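Local coordinates for protein Ispd/ispf bifunctional enzyme (Campylobacter jejuni, PDB 1W55) that catalyses two steps of isoprenoid precursor synthesis, transferring the cytidylyl group of CTP to methylerythritol 4-phosphate as IspD and cyclising the phosphorylated product with release of CMP as IspF, at the interface of chains A and B. Sequence-based numbering; all coordinates share one arbitrary frame. Chains: chain A/B, Ispd/ispf bifunctional enzyme.

The interface of chains A and B. Residues chain A 125, 127, 184; chain B 194, 196.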
ATOM      1  N   LYS A 125     -15.360  25.855  13.806  1.00 41.02           N
ATOM      2  CA  LYS A 125     -15.322  26.215  15.215  1.00 41.92           C
ATOM      3  C   LYS A 125     -13.966  25.812  15.774  1.00 41.11           C
ATOM      4  O   LYS A 125     -13.220  25.067  15.134  1.00 41.14           O
ATOM      5  CB  LYS A 125     -16.436  25.488  15.977  1.00 42.76           C
ATOM      6  CG  LYS A 125     -17.864  25.792  15.501  1.00 48.00           C
ATOM      7  CD  LYS A 125     -18.901  25.049  16.362  1.00 56.70           C
ATOM      8  CE  LYS A 125     -19.888  24.252  15.502  1.00 66.18           C
ATOM      9  NZ  LYS A 125     -19.437  22.846  15.207  1.00 68.88           N
ATOM     10  N   ALA A 127     -11.994  24.422  19.451  1.00 40.03           N
ATOM     11  CA  ALA A 127     -12.132  23.834  20.786  1.00 40.43           C
ATOM     12  C   ALA A 127     -10.907  24.067  21.665  1.00 39.63           C
ATOM     13  O   ALA A 127     -10.906  23.732  22.856  1.00 40.86           O
ATOM     14  CB  ALA A 127     -12.425  22.357  20.681  1.00 41.04           C
ATOM     15  N   GLU A 184     -20.415  24.503   7.231  1.00 45.57           N
ATOM     16  CA  GLU A 184     -19.269  23.835   7.868  1.00 44.47           C
ATOM     17  C   GLU A 184     -18.092  23.714   6.885  1.00 43.67           C
ATOM     18  O   GLU A 184     -18.283  23.343   5.724  1.00 42.81           O
ATOM     19  CB  GLU A 184     -19.675  22.465   8.446  1.00 44.78           C
ATOM     20  CG  GLU A 184     -18.521  21.529   8.817  1.00 46.26           C
ATOM     21  CD  GLU A 184     -17.888  21.810  10.182  1.00 51.93           C
ATOM     22  OE1 GLU A 184     -18.242  22.802  10.857  1.00 51.66           O
ATOM     23  OE2 GLU A 184     -17.020  21.015  10.595  1.00 57.02           O
TER
ATOM     24  N   PHE B 194     -15.419  17.161  18.399  1.00 45.43           N
ATOM     25  CA  PHE B 194     -16.599  16.970  17.572  1.00 49.00           C
ATOM     26  C   PHE B 194     -16.482  15.657  16.816  1.00 51.27           C
ATOM     27  O   PHE B 194     -15.376  15.208  16.502  1.00 51.41           O
ATOM     28  CB  PHE B 194     -16.745  18.134  16.578  1.00 48.89           C
ATOM     29  CG  PHE B 194     -16.660  19.500  17.216  1.00 51.05           C
ATOM     30  CD1 PHE B 194     -15.460  20.213  17.217  1.00 56.02           C
ATOM     31  CD2 PHE B 194     -17.780  20.077  17.813  1.00 51.93           C
ATOM     32  CE1 PHE B 194     -15.376  21.484  17.815  1.00 58.33           C
ATOM     33  CE2 PHE B 194     -17.710  21.341  18.409  1.00 53.25           C
ATOM     34  CZ  PHE B 194     -16.506  22.046  18.410  1.00 52.54           C
ATOM     35  N   GLU B 196     -16.800  15.170  13.904  1.00 57.07           N
ATOM     36  CA  GLU B 196     -16.116  15.453  12.646  1.00 57.42           C
ATOM     37  C   GLU B 196     -14.596  15.456  12.796  1.00 55.88           C
ATOM     38  O   GLU B 196     -13.885  15.341  11.796  1.00 56.53           O
ATOM     39  CB  GLU B 196     -16.590  16.796  12.057  1.00 59.24           C
ATOM     40  CG  GLU B 196     -18.101  16.928  11.890  1.00 64.39           C
ATOM     41  CD  GLU B 196     -18.787  17.409  13.160  1.00 71.70           C
ATOM     42  OE1 GLU B 196     -18.486  18.537  13.613  1.00 75.57           O
ATOM     43  OE2 GLU B 196     -19.623  16.658  13.711  1.00 74.06           O
TER
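The amine of A:Lys125 stands off one face of the B:Phe194 ring, above and just outside its CD2-CE2 edge. NZ lies 3.9 Å from CE2 of B:Phe194. The side chains cross at a slant. The backbone of the lysine lies beyond the ring rim, and the amine is the part that reaches the ring. The lysine chain is extended at first and then bends at its last two torsions (chi4 89°). These two turns bring NZ down towards the phenylalanine.

A:Ala127 approaches from the other side of the ring plane. Its methyl CB lies beyond the opposite edge, 4.2 Å from CE1 of B:Phe194. The ring thus reaches between the two chain A residues. The methyl is at the outer limit of contact with the ring.

The acidic pair lies beside it. OE2 of A:Glu184 and OE1 of B:Glu196 are 4.2 Å apart, and the two carboxylate planes are nearly perpendicular, at 87°. B:Glu196 bends at chi2 (85°), and its OE1 faces chain A while OE2 is directed away. NZ of A:Lys125 is 4.7 Å from OE1 of B:Glu196, too far for a salt bridge. Within chain A, the same NZ is 4.5 Å from OE1 of A:Glu184. The lysine may therefore offset some of the repulsion expected between the two acids if both are charged.

B:Phe194 directly precedes the short 3-10 helix 195-200, and B:Glu196 lies within it. Chain B thus offers both groups from one short stretch. In chain A, A:Glu184 ends strand 180-184, and A:Lys125 directly follows strand 119-124, with A:Ala127 in the same loop. All five residues belong to the IspD section. The patch is part of a two-fold interface, with its twin formed by exchanging the chains. It probably helps pair IspD sections in the hexamer.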